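Branched-chain alpha-ketoacid decarboxylase (Lactococcus lactis, PDB 2VBF) probably decarboxylates branched-chain and aromatic alpha-keto acids to aldehydes, using thiamine diphosphate and a magnesium ion as cofactors. Local coordinates at residues A[158-163]-A[167-172]; A[245-250]-A[345-350]; A[400-405]-A[477-482]. All coordinates share one frame; numbering follows the deposited sequence.

Interaction 1. Residues A[158-163]-A[167-172]; sequences TLLTAE and YEIDRV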
loop_
_atom_site.group_PDB
_atom_site.type_symbol
_atom_site.label_atom_id
_atom_site.label_comp_id
_atom_site.label_asym_id
_atom_site.label_seq_id
_atom_site.Cartn_x
_atom_site.Cartn_y
_atom_site.Cartn_z
ATOM N N THR A 158 20.713 5.169 -2.212
ATOM C CA THR A 158 21.951 4.749 -1.561
ATOM C C THR A 158 21.724 3.737 -0.444
ATOM O O THR A 158 20.728 3.819 0.279
ATOM C CB THR A 158 22.735 5.974 -0.999
ATOM O OG1 THR A 158 24.018 5.555 -0.475
ATOM C CG2 THR A 158 21.949 6.682 0.101
ATOM N N LEU A 159 22.643 2.779 -0.347
ATOM C CA LEU A 159 22.805 1.934 0.837
ATOM C C LEU A 159 23.979 2.490 1.634
ATOM O O LEU A 159 25.136 2.422 1.175
ATOM C CB LEU A 159 23.100 0.486 0.446
ATOM C CG LEU A 159 23.569 -0.438 1.580
ATOM C CD1 LEU A 159 22.560 -0.449 2.744
ATOM C CD2 LEU A 159 23.836 -1.829 1.044
ATOM N N LEU A 160 23.704 3.026 2.821
ATOM C CA LEU A 160 24.746 3.683 3.585
ATOM C C LEU A 160 25.623 2.667 4.325
ATOM O O LEU A 160 25.163 1.592 4.724
ATOM C CB LEU A 160 24.175 4.678 4.592
ATOM C CG LEU A 160 23.296 5.817 4.070
ATOM C CD1 LEU A 160 22.824 6.664 5.246
ATOM C CD2 LEU A 160 24.023 6.672 3.025
ATOM N N THR A 161 26.889 3.050 4.461
ATOM C CA THR A 161 27.855 2.397 5.330
ATOM C C THR A 161 28.415 3.480 6.237
ATOM O O THR A 161 28.285 4.669 5.954
ATOM C CB THR A 161 29.025 1.795 4.527
ATOM O OG1 THR A 161 29.829 2.849 3.989
ATOM C CG2 THR A 161 28.519 0.890 3.398
ATOM N N ALA A 162 29.075 3.076 7.318
ATOM C CA ALA A 162 29.771 4.043 8.177
ATOM C C ALA A 162 30.731 4.964 7.407
ATOM O O ALA A 162 30.790 6.166 7.667
ATOM C CB ALA A 162 30.505 3.318 9.312
ATOM N N GLU A 163 31.467 4.408 6.446
ATOM C CA GLU A 163 32.501 5.166 5.724
ATOM C C GLU A 163 31.931 6.038 4.626
ATOM O O GLU A 163 32.471 7.113 4.353
ATOM C CB GLU A 163 33.591 4.256 5.128
ATOM C CG GLU A 163 33.142 2.842 4.801
ATOM C CD GLU A 163 33.100 1.960 6.026
ATOM O OE1 GLU A 163 34.066 2.003 6.807
ATOM O OE2 GLU A 163 32.104 1.223 6.221
ATOM N N TYR A 167 29.105 11.388 2.517
ATOM C CA TYR A 167 29.153 11.703 1.080
ATOM C C TYR A 167 27.898 11.227 0.345
ATOM O O TYR A 167 27.360 11.942 -0.509
ATOM C CB TYR A 167 30.377 11.107 0.371
ATOM C CG TYR A 167 30.169 11.163 -1.131
ATOM C CD1 TYR A 167 30.350 12.353 -1.831
ATOM C CD2 TYR A 167 29.700 10.052 -1.837
ATOM C CE1 TYR A 167 30.112 12.429 -3.202
ATOM C CE2 TYR A 167 29.462 10.116 -3.205
ATOM C CZ TYR A 167 29.662 11.305 -3.881
ATOM O OH TYR A 167 29.442 11.366 -5.230
ATOM N N GLU A 168 27.437 10.026 0.688
ATOM C CA GLU A 168 26.246 9.448 0.059
ATOM C C GLU A 168 24.968 10.214 0.397
ATOM O O GLU A 168 24.129 10.479 -0.479
ATOM C CB GLU A 168 26.103 7.972 0.430
ATOM C CG GLU A 168 27.086 7.064 -0.310
ATOM C CD GLU A 168 26.810 6.992 -1.798
ATOM O OE1 GLU A 168 25.868 6.283 -2.198
ATOM O OE2 GLU A 168 27.546 7.627 -2.573
ATOM N N ILE A 169 24.819 10.589 1.661
ATOM C CA ILE A 169 23.701 11.447 2.054
ATOM C C ILE A 169 23.713 12.743 1.255
ATOM O O ILE A 169 22.697 13.159 0.699
ATOM C CB ILE A 169 23.731 11.756 3.564
ATOM C CG1 ILE A 169 23.342 10.506 4.354
ATOM C CG2 ILE A 169 22.837 12.949 3.909
ATOM C CD1 ILE A 169 23.635 10.595 5.844
ATOM N N ASP A 170 24.882 13.370 1.173
ATOM C CA ASP A 170 25.019 14.617 0.460
ATOM C C ASP A 170 24.766 14.441 -1.037
ATOM O O ASP A 170 24.120 15.279 -1.644
ATOM C CB ASP A 170 26.393 15.217 0.738
ATOM C CG ASP A 170 26.498 15.786 2.142
ATOM O OD1 ASP A 170 25.501 15.729 2.893
ATOM O OD2 ASP A 170 27.573 16.308 2.501
ATOM N N ARG A 171 25.218 13.320 -1.588
ATOM C CA ARG A 171 25.024 13.023 -3.000
ATOM C C ARG A 171 23.540 12.929 -3.315
ATOM O O ARG A 171 23.062 13.562 -4.246
ATOM C CB ARG A 171 25.698 11.717 -3.396
ATOM C CG ARG A 171 25.485 11.349 -4.884
ATOM C CD ARG A 171 26.159 10.059 -5.272
ATOM N NE ARG A 171 25.605 8.861 -4.637
ATOM C CZ ARG A 171 24.483 8.259 -5.014
ATOM N NH1 ARG A 171 23.741 8.755 -5.998
ATOM N NH2 ARG A 171 24.098 7.161 -4.392
ATOM N N VAL A 172 22.813 12.137 -2.536
ATOM C CA VAL A 172 21.401 11.908 -2.864
ATOM C C VAL A 172 20.553 13.158 -2.583
ATOM O O VAL A 172 19.675 13.481 -3.375
ATOM C CB VAL A 172 20.831 10.634 -2.173
ATOM C CG1 VAL A 172 21.719 9.412 -2.460
ATOM C CG2 VAL A 172 20.661 10.847 -0.669
HETATM O O HOH W 1 31.711 10.056 3.683
#

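Interaction 2. Residues A[245-250]-A[345-350]; sequences EKTVTQ and AVVSSL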
loop_
_atom_site.group_PDB
_atom_site.type_symbol
_atom_site.label_atom_id
_atom_site.label_comp_id
_atom_site.label_asym_id
_atom_site.label_seq_id
_atom_site.Cartn_x
_atom_site.Cartn_y
_atom_site.Cartn_z
ATOM N N GLU A 245 6.367 29.333 -7.555
ATOM C CA GLU A 245 5.070 29.972 -7.790
ATOM C C GLU A 245 5.118 31.481 -7.570
ATOM O O GLU A 245 4.618 32.247 -8.405
ATOM C CB GLU A 245 3.959 29.385 -6.917
ATOM C CG GLU A 245 3.707 27.881 -7.107
ATOM C CD GLU A 245 4.367 27.055 -6.006
ATOM O OE1 GLU A 245 5.577 27.264 -5.768
ATOM O OE2 GLU A 245 3.684 26.220 -5.365
ATOM N N LYS A 246 5.685 31.908 -6.449
ATOM C CA LYS A 246 5.708 33.345 -6.143
ATOM C C LYS A 246 6.555 34.111 -7.159
ATOM O O LYS A 246 6.259 35.257 -7.477
ATOM C CB LYS A 246 6.228 33.594 -4.726
ATOM C CG LYS A 246 5.313 33.064 -3.642
ATOM C CD LYS A 246 4.009 33.833 -3.577
ATOM C CE LYS A 246 3.068 33.268 -2.527
ATOM N NZ LYS A 246 3.648 33.403 -1.179
ATOM N N THR A 247 7.597 33.462 -7.663
ATOM C CA THR A 247 8.494 34.034 -8.680
ATOM C C THR A 247 7.748 34.270 -10.000
ATOM O O THR A 247 7.817 35.355 -10.587
ATOM C CB THR A 247 9.714 33.101 -8.900
ATOM O OG1 THR A 247 10.475 33.011 -7.682
ATOM C CG2 THR A 247 10.623 33.597 -10.022
ATOM N N VAL A 248 7.024 33.255 -10.458
ATOM C CA VAL A 248 6.209 33.380 -11.668
ATOM C C VAL A 248 5.065 34.397 -11.496
ATOM O O VAL A 248 4.795 35.193 -12.403
ATOM C CB VAL A 248 5.642 31.997 -12.097
ATOM C CG1 VAL A 248 4.750 32.128 -13.334
ATOM C CG2 VAL A 248 6.777 31.027 -12.348
ATOM N N THR A 249 4.410 34.375 -10.336
ATOM C CA THR A 249 3.330 35.297 -10.031
ATOM C C THR A 249 3.847 36.734 -10.115
ATOM O O THR A 249 3.209 37.566 -10.749
ATOM C CB THR A 249 2.705 34.985 -8.653
ATOM O OG1 THR A 249 2.011 33.721 -8.721
ATOM C CG2 THR A 249 1.748 36.060 -8.211
ATOM N N GLN A 250 5.024 36.989 -9.540
ATOM C CA GLN A 250 5.637 38.327 -9.579
ATOM C C GLN A 250 5.968 38.734 -11.013
ATOM O O GLN A 250 5.698 39.864 -11.420
ATOM C CB GLN A 250 6.903 38.391 -8.711
ATOM C CG GLN A 250 7.474 39.809 -8.521
ATOM C CD GLN A 250 8.671 39.848 -7.574
ATOM O OE1 GLN A 250 9.734 39.320 -7.881
ATOM N NE2 GLN A 250 8.500 40.492 -6.422
ATOM N N ALA A 345 17.228 28.248 -12.491
ATOM C CA ALA A 345 18.044 29.415 -12.854
ATOM C C ALA A 345 17.345 30.282 -13.894
ATOM O O ALA A 345 17.251 31.501 -13.740
ATOM C CB ALA A 345 19.417 28.968 -13.367
ATOM N N VAL A 346 16.825 29.652 -14.938
ATOM C CA VAL A 346 16.200 30.412 -16.015
ATOM C C VAL A 346 14.910 31.079 -15.530
ATOM O O VAL A 346 14.710 32.276 -15.739
ATOM C CB VAL A 346 15.978 29.554 -17.281
ATOM C CG1 VAL A 346 15.250 30.356 -18.343
ATOM C CG2 VAL A 346 17.320 29.060 -17.822
ATOM N N VAL A 347 14.056 30.328 -14.835
ATOM C CA VAL A 347 12.783 30.878 -14.367
ATOM C C VAL A 347 12.993 32.043 -13.401
ATOM O O VAL A 347 12.296 33.054 -13.488
ATOM C CB VAL A 347 11.892 29.784 -13.735
ATOM C CG1 VAL A 347 10.638 30.388 -13.108
ATOM C CG2 VAL A 347 11.524 28.756 -14.791
ATOM N N SER A 348 13.977 31.917 -12.509
ATOM C CA SER A 348 14.255 32.976 -11.535
ATOM C C SER A 348 14.948 34.193 -12.162
ATOM O O SER A 348 15.027 35.250 -11.536
ATOM C CB SER A 348 15.083 32.437 -10.363
ATOM O OG SER A 348 16.336 31.952 -10.794
ATOM N N SER A 349 15.437 34.055 -13.395
ATOM C CA SER A 349 16.049 35.178 -14.112
ATOM C C SER A 349 15.030 35.955 -14.956
ATOM O O SER A 349 15.381 36.940 -15.613
ATOM C CB SER A 349 17.202 34.690 -14.996
ATOM O OG SER A 349 16.739 33.813 -16.011
ATOM N N LEU A 350 13.768 35.524 -14.940
ATOM C CA LEU A 350 12.736 36.186 -15.745
ATOM C C LEU A 350 12.487 37.633 -15.308
ATOM O O LEU A 350 12.202 38.488 -16.148
ATOM C CB LEU A 350 11.424 35.397 -15.723
ATOM C CG LEU A 350 11.397 34.102 -16.541
ATOM C CD1 LEU A 350 10.065 33.383 -16.332
ATOM C CD2 LEU A 350 11.649 34.359 -18.032
#

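Interaction 3. Residues A[400-405]-A[477-482]; sequences QGTSFF and INNDGY. With MG (magnesium ion), chain E; TPP (thiamine diphosphate), chain F.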
loop_
_atom_site.group_PDB
_atom_site.type_symbol
_atom_site.label_atom_id
_atom_site.label_comp_id
_atom_site.label_asym_id
_atom_site.label_seq_id
_atom_site.Cartn_x
_atom_site.Cartn_y
_atom_site.Cartn_z
ATOM N N GLN A 400 -9.214 12.544 -7.305
ATOM C CA GLN A 400 -9.685 11.983 -8.578
ATOM C C GLN A 400 -11.116 11.455 -8.403
ATOM O O GLN A 400 -11.422 10.782 -7.420
ATOM C CB GLN A 400 -8.738 10.874 -9.063
ATOM C CG GLN A 400 -7.322 11.373 -9.399
ATOM C CD GLN A 400 -7.335 12.495 -10.421
ATOM O OE1 GLN A 400 -7.671 12.286 -11.592
ATOM N NE2 GLN A 400 -6.971 13.702 -9.986
ATOM N N GLY A 401 -11.966 11.786 -9.372
ATOM C CA GLY A 401 -13.405 11.618 -9.248
ATOM C C GLY A 401 -14.116 12.933 -9.475
ATOM O O GLY A 401 -13.545 13.893 -10.002
ATOM N N THR A 402 -15.389 12.988 -9.087
ATOM C CA THR A 402 -16.162 14.217 -9.292
ATOM C C THR A 402 -15.471 15.414 -8.639
ATOM O O THR A 402 -15.522 16.511 -9.182
ATOM C CB THR A 402 -17.626 14.087 -8.806
ATOM O OG1 THR A 402 -17.677 13.896 -7.387
ATOM C CG2 THR A 402 -18.325 12.938 -9.526
ATOM N N SER A 403 -14.833 15.196 -7.491
ATOM C CA SER A 403 -14.163 16.295 -6.760
ATOM C C SER A 403 -13.083 16.998 -7.597
ATOM O O SER A 403 -13.101 18.226 -7.747
ATOM C CB SER A 403 -13.563 15.796 -5.451
ATOM O OG SER A 403 -14.544 15.399 -4.514
ATOM N N PHE A 404 -12.145 16.233 -8.153
ATOM C CA PHE A 404 -11.090 16.846 -8.967
ATOM C C PHE A 404 -11.673 17.577 -10.162
ATOM O O PHE A 404 -11.313 18.724 -10.414
ATOM C CB PHE A 404 -10.057 15.825 -9.454
ATOM C CG PHE A 404 -8.981 16.438 -10.304
ATOM C CD1 PHE A 404 -7.930 17.102 -9.719
ATOM C CD2 PHE A 404 -9.053 16.393 -11.689
ATOM C CE1 PHE A 404 -6.939 17.680 -10.490
ATOM C CE2 PHE A 404 -8.064 16.958 -12.469
ATOM C CZ PHE A 404 -7.012 17.620 -11.870
ATOM N N PHE A 405 -12.565 16.931 -10.902
ATOM C CA PHE A 405 -13.081 17.548 -12.123
ATOM C C PHE A 405 -13.966 18.770 -11.860
ATOM O O PHE A 405 -13.925 19.730 -12.622
ATOM C CB PHE A 405 -13.726 16.503 -13.021
ATOM C CG PHE A 405 -12.725 15.535 -13.567
ATOM C CD1 PHE A 405 -11.781 15.959 -14.499
ATOM C CD2 PHE A 405 -12.671 14.230 -13.110
ATOM C CE1 PHE A 405 -10.816 15.080 -14.993
ATOM C CE2 PHE A 405 -11.717 13.344 -13.604
ATOM C CZ PHE A 405 -10.783 13.773 -14.540
ATOM N N ILE A 477 -17.720 13.252 -0.309
ATOM C CA ILE A 477 -18.814 13.163 -1.269
ATOM C C ILE A 477 -19.396 11.750 -1.284
ATOM O O ILE A 477 -18.880 10.853 -1.921
ATOM C CB ILE A 477 -18.416 13.611 -2.678
ATOM C CG1 ILE A 477 -17.883 15.051 -2.632
ATOM C CG2 ILE A 477 -19.600 13.492 -3.615
ATOM C CD1 ILE A 477 -17.522 15.632 -3.973
ATOM N N ASN A 478 -20.491 11.575 -0.552
ATOM C CA ASN A 478 -21.170 10.302 -0.526
ATOM C C ASN A 478 -22.171 10.268 -1.677
ATOM O O ASN A 478 -23.276 10.820 -1.567
ATOM C CB ASN A 478 -21.857 10.091 0.822
ATOM C CG ASN A 478 -22.675 8.816 0.859
ATOM O OD1 ASN A 478 -22.827 8.129 -0.157
ATOM N ND2 ASN A 478 -23.218 8.499 2.022
ATOM N N ASN A 479 -21.777 9.634 -2.778
ATOM C CA ASN A 479 -22.671 9.394 -3.914
ATOM C C ASN A 479 -22.857 7.890 -4.174
ATOM O O ASN A 479 -23.115 7.472 -5.304
ATOM C CB ASN A 479 -22.233 10.148 -5.170
ATOM C CG ASN A 479 -20.804 9.885 -5.518
ATOM O OD1 ASN A 479 -20.227 8.925 -5.024
ATOM N ND2 ASN A 479 -20.212 10.741 -6.326
ATOM N N ASP A 480 -22.736 7.103 -3.111
ATOM C CA ASP A 480 -23.035 5.679 -3.152
ATOM C C ASP A 480 -22.181 4.947 -4.199
ATOM O O ASP A 480 -22.703 4.154 -4.993
ATOM C CB ASP A 480 -24.537 5.490 -3.427
ATOM C CG ASP A 480 -25.021 4.070 -3.166
ATOM O OD1 ASP A 480 -24.400 3.339 -2.345
ATOM O OD2 ASP A 480 -26.030 3.700 -3.801
ATOM N N GLY A 481 -20.862 5.184 -4.162
ATOM C CA GLY A 481 -19.897 4.465 -5.016
ATOM C C GLY A 481 -19.012 5.308 -5.929
ATOM O O GLY A 481 -18.790 6.502 -5.674
ATOM N N TYR A 482 -18.544 4.682 -7.011
ATOM C CA TYR A 482 -17.508 5.245 -7.881
ATOM C C TYR A 482 -18.148 5.926 -9.083
ATOM O O TYR A 482 -18.265 5.335 -10.171
ATOM C CB TYR A 482 -16.538 4.171 -8.398
ATOM C CG TYR A 482 -15.769 3.314 -7.399
ATOM C CD1 TYR A 482 -15.214 3.835 -6.234
ATOM C CD2 TYR A 482 -15.551 1.969 -7.673
ATOM C CE1 TYR A 482 -14.452 3.034 -5.377
ATOM C CE2 TYR A 482 -14.808 1.157 -6.817
ATOM C CZ TYR A 482 -14.271 1.690 -5.660
ATOM O OH TYR A 482 -13.534 0.899 -4.802
HETATM MG MG MG E . -18.182 8.308 -4.908
HETATM N "N1'" TPP F . -7.094 2.452 -7.512
HETATM C "C2'" TPP F . -6.202 3.467 -7.281
HETATM C CM2 TPP F . -5.165 3.295 -6.206
HETATM N "N3'" TPP F . -6.269 4.606 -8.043
HETATM C "C4'" TPP F . -7.214 4.742 -9.037
HETATM N "N4'" TPP F . -7.227 5.843 -9.751
HETATM C "C5'" TPP F . -8.145 3.722 -9.263
HETATM C "C6'" TPP F . -8.077 2.567 -8.494
HETATM C "C7'" TPP F . -9.218 3.851 -10.320
HETATM N N3 TPP F . -10.203 4.876 -9.990
HETATM C C2 TPP F . -10.213 6.185 -10.440
HETATM S S1 TPP F . -11.435 7.107 -9.921
HETATM C C5 TPP F . -12.045 5.839 -9.115
HETATM C C4 TPP F . -11.301 4.664 -9.219
HETATM C CM4 TPP F . -11.654 3.352 -8.573
HETATM C C6 TPP F . -13.346 6.040 -8.363
HETATM C C7 TPP F . -13.295 7.105 -7.277
HETATM O O7 TPP F . -14.571 7.120 -6.686
HETATM P PA TPP F . -14.989 8.218 -5.608
HETATM O O1A TPP F . -13.837 8.553 -4.688
HETATM O O2A TPP F . -16.192 7.685 -4.851
HETATM O O3A TPP F . -15.271 9.521 -6.524
HETATM P PB TPP F . -16.664 9.961 -7.234
HETATM O O1B TPP F . -16.375 10.016 -8.708
HETATM O O2B TPP F . -16.953 11.341 -6.716
HETATM O O3B TPP F . -17.765 8.997 -6.887
HETATM O O HOH W 2 -17.703 10.277 -4.291
#

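Interaction 1. Residues A[158-163]-A[167-172]
T158 meets the helix at E168, R171 and V172. Its hydroxyl lies anti to the backbone N (chi1 -174°), and this turns OG1 to the E168 carboxylate, where it donates a hydrogen bond of 2.6 Å to OE1. The bond uses the lone pair of OE1 that faces away from OE2. The methyl branch meets the helix one turn on: T158 CG2 lies 3.8 Å from V172 CG1, the two side chains crossing at about a right angle. R171 NH2 also passes 3.8 Å from T158 CB. L160, past the end of the strand, completes the contact with its two methyls. CD2 packs 3.6 Å from E168 CB, while CD1 reaches CG1 of I169 at 4.0 Å. Further on, a water bridges the carbonyl O of E163 to the backbone N of Y167. These residues belong to the beta-alpha-beta unit of strand 156-159, helix 165-179 and strand 183-188. Within the helix R171 grips E168 side-on, NH2 to OE1 at 3.0 Å and NE to OE2 at 3.1 Å; both oxygens lie in the guanidinium plane, but NE meets OE2 from 41° above the carboxylate plane. Replacing E168 by an alanine is likely to leave the T158 hydroxyl without its acceptor and the guanidinium without its countercharge. OE1 thus takes two donors, one from each segment, and the salt bridge probably also positions the carboxylate to hold strand 156-159 against the helix.

Interaction 2. Residues A[245-250]-A[345-350]
V248 and V347 join helix 245-255 to helix 343-348 in the central domain of this thiamine diphosphate enzyme, a Rossmann-like alpha/beta fold whose helices pack on a mostly parallel sheet. The two helices come together although about a hundred residues separate them in sequence. T247, the residue of helix 245-255 that loses most surface here, has its CB directed toward the other helix. From CB the side chain divides. OG1 lies beside the backbone N, and CG2 stands anti to that nitrogen (chi1 -63° for OG1), which carries the methyl out to the last turn of helix 343-348. There CG2 lies 3.9 Å from the carbonyl O of V347 and 4.0 Å from CA of S348, so it rests on backbone atoms; the nearest methyl, V347 CG1, is 4.5 Å from T247 CG2. Because the backbone is met by a methyl group, no hydrogen bond links the segments, and the contact is one of van der Waals packing. It is also small, burying 129 Å² in all. Beside T247 the two valines make the buried part of the contact, and V248 additionally packs on V239 of helix 237-241 and on V269. On the other helix A345 and V346 touch E214 of helix 212-227. The apolar touch itself is between single methyls, V248 CG2 and V347 CG1, 4.0 Å apart.

Interaction 3. Residues A[400-405]-A[477-482]
I477, T402 and S403 bring the end of a strand against the start of a helix, and the diphosphate of thiamine diphosphate lies beside them. The I477 chain is extended at chi2 (-177°), which sends CD1 out to both hydroxyl residues. It comes within 3.0 Å of S403 OG, a tight and perhaps strained contact, and within 3.8 Å of T402 OG1. T402 OG1 is turned to the cofactor, donating a hydrogen bond of 2.7 Å to O2B. The backbone N of T402 reaches the same phosphate with two longer bonds, to O1B and O2B. G401, at the N-cap, has CA 3.4 Å from O1B, and a side chain there would collide with the diphosphate. N479 grips the phosphate from the loop that follows the strand. Its ND2 donates to O3B at 3.1 Å and weakly to O2B, while OD1 binds magnesium at 2.1 Å. The carbonyl O of G481, the cofactor atoms O2A and O3B, a water and D452 complete the six ligands; D452 and N479 mark the two ends of the family's GDG...N cofactor-binding motif. The metal-bound water probably also donates to the carbonyl O of I477. Magnesium probably offsets part of the diphosphate charge, while the N-H and hydroxyl donors hold its oxygens. Y482 sets one ring face against the thiazolium methyl CM4 and packs on P47 of the second subunit. Strand 473-478 lies beside strand 445-451 in the parallel sheet; W383 of helix 379-389 touches both S403 and I477, and L558 of helix 556-568 packs on T402.

How the interactions relate
From the N terminus the three contacts follow in series, without nesting or crossing. Interaction 1 closes a short local loop, a beta-to-alpha connection at the outermost strand, within this chain, of the first parallel sheet. Interaction 2 spans 94 intervening residues and ties together helices that flank the mixed central sheet. Interaction 3 spans 71 and brings the start of helix 402-407 and the loop after strand 473-478 together at cofactor and metal. None touches another: the nearest atoms of interactions 2 and 3 are about 15 Å apart, those of 1 and 3 about 27 Å. Interaction 3 lies across the chain's centre from both others, and it alone lies at the cofactor site.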